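Long-range contacts in cell shape-determining protein MreC (Streptococcus pneumoniae, PDB 2QF5), which takes part in forming and maintaining cell shape, probably as a homodimeric part of the elongasome that synthesises peripheral peptidoglycan: residues K7-D12 with L27-S32; A41-G46 with D159-V164. All coordinates share one frame; numbering follows the deposited sequence.

Contact 1. Residues K7-D12 with L27-S32; sequences KTLAAD and LDAGRS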
# COMPACT_ATOMS: atom_id res chain seq x y z
N LYS A 7 3.71 10.17 -12.48
CA LYS A 7 2.38 10.68 -12.84
C LYS A 7 1.44 10.59 -11.65
O LYS A 7 1.28 9.55 -11.03
CB LYS A 7 1.78 9.96 -14.06
CG LYS A 7 1.76 8.44 -14.02
CD LYS A 7 1.62 7.86 -15.44
CE LYS A 7 1.50 6.33 -15.41
NZ LYS A 7 1.12 5.76 -16.73
N THR A 8 0.83 11.72 -11.33
CA THR A 8 -0.05 11.82 -10.20
C THR A 8 -1.44 12.35 -10.65
O THR A 8 -1.56 12.97 -11.67
CB THR A 8 0.59 12.68 -9.08
OG1 THR A 8 0.73 14.03 -9.52
CG2 THR A 8 1.96 12.15 -8.70
N LEU A 9 -2.46 12.03 -9.86
CA LEU A 9 -3.86 12.15 -10.24
C LEU A 9 -4.60 12.18 -8.91
O LEU A 9 -4.31 11.40 -8.03
CB LEU A 9 -4.27 10.89 -11.04
CG LEU A 9 -5.43 10.84 -12.03
CD1 LEU A 9 -5.42 9.50 -12.71
CD2 LEU A 9 -6.79 11.06 -11.40
N ALA A 10 -5.55 13.09 -8.75
CA ALA A 10 -6.42 13.09 -7.58
C ALA A 10 -7.78 12.60 -8.06
O ALA A 10 -8.19 12.91 -9.19
CB ALA A 10 -6.53 14.49 -6.96
N ALA A 11 -8.45 11.82 -7.21
CA ALA A 11 -9.79 11.32 -7.51
C ALA A 11 -10.61 11.12 -6.22
O ALA A 11 -10.06 10.98 -5.13
CB ALA A 11 -9.72 10.01 -8.33
N ASP A 12 -11.92 11.13 -6.37
CA ASP A 12 -12.84 10.93 -5.25
C ASP A 12 -13.35 9.49 -5.24
O ASP A 12 -13.55 8.88 -6.29
CB ASP A 12 -14.03 11.91 -5.35
CG ASP A 12 -13.62 13.37 -5.22
OD1 ASP A 12 -12.78 13.70 -4.38
OD2 ASP A 12 -14.15 14.20 -5.96
N LEU A 27 -12.99 4.73 -7.71
CA LEU A 27 -12.62 6.14 -7.86
C LEU A 27 -13.24 6.67 -9.12
O LEU A 27 -13.41 5.92 -10.07
CB LEU A 27 -11.09 6.30 -7.94
CG LEU A 27 -10.24 5.94 -6.71
CD1 LEU A 27 -8.79 6.16 -7.00
CD2 LEU A 27 -10.62 6.80 -5.56
N ASP A 28 -13.53 7.97 -9.14
CA ASP A 28 -14.09 8.68 -10.30
C ASP A 28 -13.06 9.17 -11.32
O ASP A 28 -13.27 10.17 -11.99
CB ASP A 28 -14.99 9.85 -9.86
CG ASP A 28 -14.21 11.05 -9.28
OD1 ASP A 28 -12.98 10.98 -9.04
OD2 ASP A 28 -14.86 12.10 -9.05
N ALA A 29 -11.95 8.48 -11.43
CA ALA A 29 -11.03 8.76 -12.52
C ALA A 29 -10.55 7.43 -13.02
O ALA A 29 -10.24 6.54 -12.21
CB ALA A 29 -9.87 9.61 -12.04
N GLY A 30 -10.48 7.29 -14.33
CA GLY A 30 -9.92 6.10 -14.96
C GLY A 30 -8.94 6.50 -16.05
O GLY A 30 -8.22 7.49 -15.93
N ARG A 31 -8.95 5.73 -17.12
CA ARG A 31 -7.94 5.85 -18.17
C ARG A 31 -8.00 7.18 -18.93
O ARG A 31 -7.01 7.60 -19.54
CB ARG A 31 -8.08 4.69 -19.16
CG ARG A 31 -6.79 4.32 -19.80
CD ARG A 31 -6.93 3.08 -20.69
NE ARG A 31 -6.97 1.82 -19.93
CZ ARG A 31 -8.07 1.15 -19.61
NH1 ARG A 31 -9.29 1.59 -19.94
NH2 ARG A 31 -7.96 0.01 -18.93
N SER A 32 -9.16 7.84 -18.92
CA SER A 32 -9.37 9.07 -19.72
C SER A 32 -8.66 10.27 -19.08
O SER A 32 -8.52 11.32 -19.71
CB SER A 32 -10.87 9.37 -19.87
OG SER A 32 -11.54 9.31 -18.62
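Asp28 and Asp12 lie side by side with their side chains pointing the same way, their carboxylate planes turned 44° apart, and two hydrogen bonds tie the residues together in both directions. The amide of Asp12 donates a hydrogen bond to OD1 of Asp28, with 2.9 Å between Asp12 N and Asp28 OD1; it reaches the oxygen from above the carboxylate plane, 50° out of it. In return the amide of Asp28 donates to the carbonyl of Asp12 (Asp28 N to Asp12 O 3.0 Å), almost in line with the C=O bond. What allows the first bond is the torsion of Asp28: with chi1 at 72° its CG sits between the backbone N and the carbonyl carbon, which turns the carboxylate toward the Asp12 amide. The Asp12 carbonyl also receives a CA-H...O contact from Leu27.

Beside this polar pair lies a small apolar patch. The methyl groups of Ala11 and Ala29 face each other, CB to CB 3.7 Å, and Leu27 closes on the Ala11 methyl with its own CB. Leu9, two residues earlier in the strand, also reaches Ala29, its CD2 tight against Ala29 CB at 3.5 Å. Beyond the contact, Thr59 holds the Ala29 carbonyl, and Lys7 bonds to Ser36.

Where strand 24-27 ends, the chain leaves regular pairing and continues as a loop beside strand 6-16. The two acidic groups also approach closely, with 3.8 Å between Asp12 OD2 and Asp28 OD2; this like-charge proximity is probably eased by the amide bound to OD1, and could raise the proton affinity of either carboxylate.

Contact 2. Residues A41-G46 with D159-V164; sequences AIANGG and DVIELV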
# COMPACT_ATOMS: atom_id res chain seq x y z
N ALA A 41 -2.16 3.99 -4.44
CA ALA A 41 -3.19 4.90 -3.91
C ALA A 41 -2.74 5.49 -2.56
O ALA A 41 -2.44 4.75 -1.64
CB ALA A 41 -4.52 4.16 -3.73
N ILE A 42 -2.72 6.82 -2.47
CA ILE A 42 -2.35 7.54 -1.24
C ILE A 42 -3.58 8.28 -0.68
O ILE A 42 -4.33 8.90 -1.43
CB ILE A 42 -1.21 8.53 -1.53
CG1 ILE A 42 0.05 7.80 -1.97
CG2 ILE A 42 -0.91 9.38 -0.33
CD1 ILE A 42 1.10 8.71 -2.55
N ALA A 43 -3.81 8.19 0.62
CA ALA A 43 -4.92 8.90 1.29
C ALA A 43 -4.69 8.99 2.78
O ALA A 43 -4.16 8.05 3.39
CB ALA A 43 -6.26 8.18 1.05
N ASN A 44 -5.15 10.09 3.38
CA ASN A 44 -5.20 10.22 4.82
C ASN A 44 -3.84 9.95 5.50
O ASN A 44 -3.81 9.38 6.57
CB ASN A 44 -6.28 9.28 5.39
CG ASN A 44 -7.72 9.69 4.98
OD1 ASN A 44 -7.94 10.68 4.26
ND2 ASN A 44 -8.71 8.91 5.48
N GLY A 45 -2.74 10.38 4.89
CA GLY A 45 -1.41 10.30 5.49
C GLY A 45 -0.44 9.28 4.93
O GLY A 45 0.71 9.22 5.36
N GLY A 46 -0.90 8.43 4.00
CA GLY A 46 0.01 7.46 3.36
C GLY A 46 -0.66 6.46 2.43
O GLY A 46 -1.79 6.67 2.02
N ASP A 159 -11.96 9.30 1.43
CA ASP A 159 -12.88 10.02 0.54
C ASP A 159 -12.19 10.56 -0.71
O ASP A 159 -12.80 10.62 -1.78
CB ASP A 159 -13.50 11.21 1.30
CG ASP A 159 -14.49 10.77 2.39
OD1 ASP A 159 -15.11 9.71 2.23
OD2 ASP A 159 -14.65 11.49 3.40
N VAL A 160 -10.91 10.94 -0.56
CA VAL A 160 -10.11 11.52 -1.64
C VAL A 160 -8.80 10.74 -1.71
O VAL A 160 -8.14 10.56 -0.70
CB VAL A 160 -9.83 13.01 -1.38
CG1 VAL A 160 -8.98 13.59 -2.50
CG2 VAL A 160 -11.13 13.79 -1.25
N ILE A 161 -8.44 10.24 -2.89
CA ILE A 161 -7.19 9.48 -3.06
C ILE A 161 -6.28 10.17 -4.06
O ILE A 161 -6.75 10.72 -5.04
CB ILE A 161 -7.45 8.05 -3.56
CG1 ILE A 161 -7.90 7.15 -2.41
CG2 ILE A 161 -6.20 7.43 -4.22
CD1 ILE A 161 -8.50 5.84 -2.91
N GLU A 162 -4.98 10.15 -3.77
CA GLU A 162 -3.96 10.51 -4.75
C GLU A 162 -3.45 9.22 -5.43
O GLU A 162 -2.87 8.34 -4.79
CB GLU A 162 -2.80 11.29 -4.09
CG GLU A 162 -1.51 11.36 -4.93
CD GLU A 162 -0.26 11.81 -4.13
OE1 GLU A 162 -0.39 12.47 -3.07
OE2 GLU A 162 0.87 11.49 -4.60
N LEU A 163 -3.69 9.11 -6.73
CA LEU A 163 -3.13 8.01 -7.51
C LEU A 163 -1.74 8.42 -8.00
O LEU A 163 -1.56 9.51 -8.55
CB LEU A 163 -4.04 7.64 -8.67
CG LEU A 163 -5.40 7.01 -8.33
CD1 LEU A 163 -6.15 6.71 -9.63
CD2 LEU A 163 -5.21 5.76 -7.47
N VAL A 164 -0.76 7.54 -7.78
CA VAL A 164 0.62 7.81 -8.19
C VAL A 164 1.25 6.59 -8.86
O VAL A 164 1.14 5.47 -8.40
CB VAL A 164 1.50 8.26 -7.01
CG1 VAL A 164 1.72 7.12 -6.07
CG2 VAL A 164 2.85 8.78 -7.52
O HOH W 1 -10.06 10.93 2.47
O HOH W 2 -6.91 11.71 1.37
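Ile42 and Glu162 form an antiparallel hydrogen-bonded pair, each backbone donating to the other: Ile42 N lies 2.8 Å from Glu162 O, and Glu162 N lies 2.7 Å from Ile42 O. The second bond arrives in the carbonyl plane, whereas the first donor is tilted 20° from it. Toward the turn this direct pairing gives way to water. One water accepts from the amide of Asn44 and also lies within hydrogen-bonding distance of Val160 O, at 2.7 Å. Another accepts from the amide of Asp159 and lies similarly close to Asn44 OD1, 2.8 Å away; both bridges end on Asn44, the second residue of the type I' turn from Ala43 to Gly46.

On the face shared by Ile42 and Glu162 the two side chains run alongside each other. Glu162 keeps CG anti to its backbone N (chi1 163°) and stays extended beyond it, which lays the carboxylate alongside the end of the isoleucine: Ile42 CD1 is 3.5 Å from Glu162 OE2. That methyl also meets CG1 of Val164. On the other face Ala41 CB rests against Ile161 CG2 at 3.7 Å and, less closely, against Leu163 CD2, while Ala43 CB packs on Ile161 CG1 at 4.0 Å.

Ile161 and Leu163 continue from here onto Ile48 and Val51 of strand 46-54 and onto Leu27 of strand 24-27, in the interior of one of the two barrels of this probably extracellular part of MreC. Strand 160-166, the last of the chain, runs between strand 40-43 and strand 6-16, and so closes that barrel.

Strand 6-16 joins the two contacts, since it bears one segment of contact 1 and pairs with strand 160-166 of contact 2; the amides of Leu163 and Ile161 probably donate to Leu9 O and Ala11 O. Both therefore belong to the same barrel, with centres 11 Å apart. Contact 2 is the more buried, a regular strand pair with water bridges only where it frays. Contact 1 is partly buried and farther out: a loop meets a strand, and a side-chain carboxylate takes the place of a backbone acceptor. Leu27 CD2 packs on Ile161 CD1, making their apolar sides continuous, whereas Asp12 is solvent-exposed beside Val160.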